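Local coordinates for aromatic amino acid aminotransferase I (Candida albicans WO-1, PDB 6HNU), which probably catalyses the pyridoxal-phosphate-dependent transfer of an amino group from aromatic L-amino acids to 2-oxoglutarate, giving the aromatic oxo-acid and L-glutamate, at residues B[157-162]-B[207-213]; B[377-382]-B[485-491]. The contacts are given in a common frame with arbitrary orientation. Residue numbers count along the deposited sequence, not the author numbering.

Interaction 1: B[157-162]-B[207-213]. With PLP (pyridoxal-5'-phosphate), chain I.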
# COMPACT_ATOMS: atom_id res chain seq x y z
N ASP B 157 -21.97 -0.88 -10.76
CA ASP B 157 -21.87 0.51 -11.26
C ASP B 157 -21.07 0.51 -12.58
O ASP B 157 -20.39 -0.48 -12.91
CB ASP B 157 -21.24 1.48 -10.26
CG ASP B 157 -22.09 1.86 -9.05
OD1 ASP B 157 -23.31 1.59 -9.07
OD2 ASP B 157 -21.52 2.48 -8.11
N THR B 158 -21.18 1.59 -13.33
CA THR B 158 -20.42 1.82 -14.58
C THR B 158 -19.46 2.99 -14.40
O THR B 158 -19.85 4.04 -13.82
CB THR B 158 -21.37 2.07 -15.76
OG1 THR B 158 -22.04 0.83 -15.96
CG2 THR B 158 -20.66 2.45 -17.04
N ILE B 159 -18.28 2.82 -14.98
CA ILE B 159 -17.35 3.95 -15.30
C ILE B 159 -17.11 4.01 -16.81
O ILE B 159 -17.26 2.96 -17.51
CB ILE B 159 -16.03 3.80 -14.52
CG1 ILE B 159 -15.26 2.53 -14.90
CG2 ILE B 159 -16.35 3.87 -13.05
CD1 ILE B 159 -13.82 2.54 -14.43
N LEU B 160 -16.74 5.19 -17.30
CA LEU B 160 -16.28 5.35 -18.68
C LEU B 160 -14.76 5.27 -18.66
O LEU B 160 -14.14 5.89 -17.74
CB LEU B 160 -16.77 6.67 -19.27
CG LEU B 160 -18.28 6.91 -19.18
CD1 LEU B 160 -18.61 8.30 -19.66
CD2 LEU B 160 -19.01 5.86 -19.98
N VAL B 161 -14.21 4.52 -19.62
CA VAL B 161 -12.74 4.38 -19.84
C VAL B 161 -12.45 4.65 -21.31
O VAL B 161 -13.36 4.44 -22.13
CB VAL B 161 -12.19 3.01 -19.40
CG1 VAL B 161 -12.50 2.69 -17.93
CG2 VAL B 161 -12.71 1.88 -20.29
N GLU B 162 -11.21 5.05 -21.62
CA GLU B 162 -10.69 5.14 -23.00
C GLU B 162 -10.82 3.75 -23.64
O GLU B 162 -10.54 2.75 -22.98
CB GLU B 162 -9.28 5.73 -22.99
CG GLU B 162 -9.33 7.19 -22.59
CD GLU B 162 -8.09 7.79 -21.96
OE1 GLU B 162 -7.39 7.08 -21.23
OE2 GLU B 162 -7.91 9.01 -22.15
N PRO B 207 -22.95 6.90 -15.39
CA PRO B 207 -21.64 6.44 -14.98
C PRO B 207 -21.16 7.34 -13.84
O PRO B 207 -21.46 8.50 -13.86
CB PRO B 207 -20.74 6.60 -16.21
CG PRO B 207 -21.64 7.03 -17.33
CD PRO B 207 -22.93 7.53 -16.71
N LYS B 208 -20.39 6.79 -12.90
CA LYS B 208 -19.86 7.56 -11.75
C LYS B 208 -18.77 8.51 -12.21
O LYS B 208 -18.68 9.62 -11.66
CB LYS B 208 -19.34 6.61 -10.67
CG LYS B 208 -20.36 5.57 -10.25
CD LYS B 208 -21.70 6.14 -9.78
CE LYS B 208 -21.59 7.13 -8.63
NZ LYS B 208 -21.26 6.44 -7.36
N PHE B 209 -17.96 8.11 -13.18
CA PHE B 209 -16.86 8.97 -13.65
C PHE B 209 -16.31 8.47 -14.98
O PHE B 209 -16.59 7.33 -15.45
CB PHE B 209 -15.80 9.05 -12.55
CG PHE B 209 -15.11 7.77 -12.14
CD1 PHE B 209 -14.20 7.13 -12.98
CD2 PHE B 209 -15.30 7.26 -10.88
CE1 PHE B 209 -13.57 5.97 -12.59
CE2 PHE B 209 -14.63 6.11 -10.47
CZ PHE B 209 -13.76 5.47 -11.32
N LEU B 210 -15.43 9.31 -15.52
CA LEU B 210 -14.57 8.99 -16.67
C LEU B 210 -13.13 8.86 -16.16
O LEU B 210 -12.69 9.73 -15.41
CB LEU B 210 -14.68 10.08 -17.73
CG LEU B 210 -13.57 10.07 -18.78
CD1 LEU B 210 -13.68 8.89 -19.71
CD2 LEU B 210 -13.56 11.36 -19.59
N TYR B 211 -12.49 7.75 -16.53
CA TYR B 211 -11.08 7.43 -16.22
C TYR B 211 -10.29 7.76 -17.47
O TYR B 211 -10.54 7.14 -18.49
CB TYR B 211 -10.95 5.95 -15.79
CG TYR B 211 -9.53 5.44 -15.70
CD1 TYR B 211 -8.67 5.88 -14.70
CD2 TYR B 211 -9.03 4.54 -16.62
CE1 TYR B 211 -7.36 5.47 -14.63
CE2 TYR B 211 -7.71 4.10 -16.57
CZ TYR B 211 -6.88 4.58 -15.58
OH TYR B 211 -5.59 4.15 -15.53
N THR B 212 -9.35 8.70 -17.38
CA THR B 212 -8.55 9.18 -18.52
C THR B 212 -7.08 9.23 -18.15
O THR B 212 -6.70 9.86 -17.15
CB THR B 212 -9.12 10.50 -19.09
OG1 THR B 212 -8.29 10.89 -20.17
CG2 THR B 212 -9.17 11.65 -18.11
N ILE B 213 -6.25 8.65 -19.00
CA ILE B 213 -4.79 8.89 -18.94
C ILE B 213 -4.51 9.94 -20.00
O ILE B 213 -4.08 9.59 -21.12
CB ILE B 213 -4.04 7.56 -19.17
CG1 ILE B 213 -4.62 6.44 -18.32
CG2 ILE B 213 -2.56 7.75 -18.94
CD1 ILE B 213 -4.35 5.04 -18.83
N1 PLP I . -1.44 4.45 -14.26
C2 PLP I . -1.11 4.28 -15.54
C2A PLP I . -2.10 4.67 -16.59
C3 PLP I . 0.12 3.75 -15.91
O3 PLP I . 0.37 3.55 -17.24
C4 PLP I . 1.03 3.37 -14.90
C4A PLP I . 2.31 2.78 -15.26
C5 PLP I . 0.68 3.59 -13.56
C6 PLP I . -0.57 4.10 -13.29
C5A PLP I . 1.57 3.14 -12.42
O4P PLP I . 1.70 4.18 -11.42
P PLP I . 2.43 4.00 -10.07
O1P PLP I . 2.39 5.42 -9.54
O2P PLP I . 3.86 3.48 -10.41
O3P PLP I . 1.64 3.00 -9.24
O HOH W 1 -8.86 5.24 -19.79
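Three backbone hydrogen bonds zip these neighbouring parallel strands together: Lys208 N gives to Thr158 O (2.9 Å), Leu160 N to Phe209 O (2.8 Å) and Tyr211 N to Leu160 O (2.8 Å). Leu160 thus uses both its N and its O on the 207-213 side, as a parallel bridge with Leu210 requires. Beyond Val161 the strands splay apart. A water fills the gap, accepting from Glu162 N (3.0 Å) and donating to Tyr211 O (2.8 Å) and Glu162 OE1 (2.8 Å). The Glu162 carboxylate then takes over from the backbone: OE1 accepts from Ile213 N (3.0 Å) and OE2 from Thr212 OG1 (2.8 Å).

Apolar contacts line both faces of the sheet. On one, Leu160 CB packs 3.8 Å from Leu210 CD1, and Leu160 CG 3.8 Å from Pro207 CG. On the other, Ile159 CG2 sits over the Phe209 ring, a CH-pi contact 3.6 Å from its centroid; helix 141-152 covers this face through Trp145 and Leu149.

The strands belong to the central mixed sheet of fold-type-I PLP enzymes, and the C-terminal end of 207-213 lines the PLP pocket, while PLP's hydrogen bonds come from other residues such as Ser297 and Arg307. Ile213 CD1 lies 3.2 Å from PLP C2A and Tyr211 OH 3.7 Å from the same atom, with Tyr211 OH hydrogen-bonded to Asp246. By bonding Ile213 N where regular pairing has stopped, the buried Glu162 carboxylate ties the strand exit directly to the pyridoxal pocket.

Interaction 2: B[377-382]-B[485-491]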
# COMPACT_ATOMS: atom_id res chain seq x y z
N PHE B 377 11.56 3.79 -41.93
CA PHE B 377 11.67 2.32 -42.04
C PHE B 377 10.32 1.66 -42.29
O PHE B 377 10.32 0.54 -42.83
CB PHE B 377 12.34 1.75 -40.80
CG PHE B 377 13.81 2.00 -40.73
CD1 PHE B 377 14.65 1.56 -41.75
CD2 PHE B 377 14.38 2.65 -39.64
CE1 PHE B 377 16.02 1.77 -41.68
CE2 PHE B 377 15.74 2.89 -39.59
CZ PHE B 377 16.56 2.43 -40.60
N VAL B 378 9.21 2.30 -41.94
CA VAL B 378 7.89 1.64 -41.99
C VAL B 378 7.21 2.02 -43.29
O VAL B 378 6.99 3.20 -43.56
CB VAL B 378 7.00 1.97 -40.78
CG1 VAL B 378 5.69 1.23 -40.88
CG2 VAL B 378 7.68 1.64 -39.46
N PRO B 379 6.83 1.02 -44.12
CA PRO B 379 6.15 1.29 -45.38
C PRO B 379 4.84 2.06 -45.24
O PRO B 379 3.92 1.60 -44.59
CB PRO B 379 5.87 -0.08 -46.01
CG PRO B 379 6.27 -1.11 -44.97
CD PRO B 379 7.13 -0.40 -43.94
N LYS B 380 4.73 3.17 -45.98
CA LYS B 380 3.67 4.18 -45.83
C LYS B 380 2.38 3.77 -46.53
O LYS B 380 1.31 4.30 -46.11
CB LYS B 380 4.20 5.52 -46.32
CG LYS B 380 5.46 5.98 -45.59
CD LYS B 380 5.97 7.32 -46.09
CE LYS B 380 7.22 7.76 -45.36
NZ LYS B 380 6.89 8.09 -43.95
N GLU B 381 2.44 2.87 -47.53
CA GLU B 381 1.24 2.44 -48.30
C GLU B 381 0.24 1.77 -47.37
O GLU B 381 -0.93 1.75 -47.73
CB GLU B 381 1.50 1.39 -49.40
CG GLU B 381 2.63 1.72 -50.34
CD GLU B 381 4.01 1.49 -49.75
OE1 GLU B 381 4.84 0.80 -50.39
OE2 GLU B 381 4.26 2.03 -48.65
N VAL B 382 0.70 1.18 -46.26
CA VAL B 382 -0.21 0.39 -45.36
C VAL B 382 -0.12 0.86 -43.90
O VAL B 382 -0.69 0.16 -43.02
CB VAL B 382 0.07 -1.11 -45.46
CG1 VAL B 382 -0.23 -1.65 -46.85
CG2 VAL B 382 1.48 -1.47 -45.05
N VAL B 485 6.78 -5.62 -41.41
CA VAL B 485 5.56 -5.08 -42.07
C VAL B 485 5.71 -5.28 -43.59
O VAL B 485 4.72 -5.69 -44.22
CB VAL B 485 5.26 -3.61 -41.71
CG1 VAL B 485 4.08 -3.04 -42.50
CG2 VAL B 485 4.99 -3.46 -40.22
N ARG B 486 6.91 -5.05 -44.13
CA ARG B 486 7.18 -5.22 -45.59
C ARG B 486 6.99 -6.70 -45.97
O ARG B 486 6.26 -6.97 -46.95
CB ARG B 486 8.56 -4.65 -45.96
CG ARG B 486 8.53 -3.61 -47.09
CD ARG B 486 9.69 -2.62 -47.16
NE ARG B 486 10.85 -3.21 -46.53
CZ ARG B 486 11.52 -2.69 -45.50
NH1 ARG B 486 11.20 -1.50 -45.01
NH2 ARG B 486 12.56 -3.36 -45.00
N ALA B 487 7.59 -7.64 -45.23
CA ALA B 487 7.37 -9.09 -45.45
C ALA B 487 5.87 -9.43 -45.39
O ALA B 487 5.40 -10.13 -46.30
CB ALA B 487 8.15 -9.91 -44.47
N GLU B 488 5.12 -9.00 -44.38
CA GLU B 488 3.72 -9.48 -44.22
C GLU B 488 2.81 -8.92 -45.31
O GLU B 488 1.83 -9.63 -45.70
CB GLU B 488 3.16 -9.16 -42.83
CG GLU B 488 3.65 -10.14 -41.79
CD GLU B 488 3.25 -11.59 -42.05
OE1 GLU B 488 2.08 -11.84 -42.40
OE2 GLU B 488 4.08 -12.46 -41.81
N PHE B 489 3.06 -7.68 -45.76
CA PHE B 489 2.14 -6.95 -46.67
C PHE B 489 2.60 -7.07 -48.13
O PHE B 489 1.92 -6.46 -49.00
CB PHE B 489 2.03 -5.50 -46.21
CG PHE B 489 1.13 -5.33 -45.01
CD1 PHE B 489 1.62 -5.51 -43.73
CD2 PHE B 489 -0.20 -5.00 -45.17
CE1 PHE B 489 0.77 -5.34 -42.64
CE2 PHE B 489 -1.04 -4.83 -44.09
CZ PHE B 489 -0.56 -5.04 -42.82
N GLY B 490 3.66 -7.83 -48.37
CA GLY B 490 4.29 -8.09 -49.69
C GLY B 490 4.71 -6.82 -50.40
O GLY B 490 4.22 -6.61 -51.54
N LEU B 491 5.58 -6.00 -49.79
CA LEU B 491 5.98 -4.67 -50.31
C LEU B 491 7.48 -4.65 -50.60
O LEU B 491 8.15 -5.63 -50.28
CB LEU B 491 5.60 -3.61 -49.28
CG LEU B 491 4.10 -3.47 -49.00
CD1 LEU B 491 3.85 -2.36 -48.01
CD2 LEU B 491 3.32 -3.21 -50.28
O HOH W 2 12.76 -1.85 -42.66
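This is a mainly apolar loop-on-helix contact at the periphery of the subunit, where the turn between helix 334-377 and strand 383-384 meets the end of helix 471-489 and the chain's C-terminus. Pro379 and Val382 supply the loop's half. The proline ring reaches Val485 (CG to CG1, 3.8 Å) and Leu491 (CB to CD1, 3.6 Å); Val382 touches the same two residues, with its CG2 4.0 Å from Val485 CG1 and 3.9 Å from Leu491 CD1. Val382 CG2 also lies over the face of the Phe489 ring, a CH-pi contact 4.0 Å from the centroid.

What brings Leu491 round to the loop is a Schellman motif: Gly490 takes a positive phi, and Leu491 N bonds back to Arg486 O (3.1 Å), so the last residue turns toward Pro379 instead of carrying on along the helix. Behind the contact, Val485 rests on Leu398 of the antiparallel sheet and Phe489 on Val416 and Val420 of helix 413-426.

The polar part lies at the other end, by the last turn of helix 334-377. There Arg486 NH1 comes within 3.1 Å of Phe377 O, and a water accepts from Arg486 NH2 (2.8 Å) while donating only weakly to Phe377 O (3.4 Å).

In the fold
Interaction 1 lies deep in the subunit, its centre about 15 Å from the centre of the chain, and interaction 2 near the edge, its centre about 34 Å out; their nearest atoms are about 22 Å apart, and they share no strand or helix. The first joins adjacent strands of the large mixed sheet, so main-chain hydrogen bonds set the register and even the Glu162 carboxylate is buried and hydrogen-bonded. The second sets a loop against a helix end beside the smaller antiparallel sheet; side-chain packing does most of the work, and Glu381 and Leu491 at its border are exposed to solvent. Interaction 1 reaches the cofactor, whereas interaction 2 lies away from the cofactor and substrate pockets.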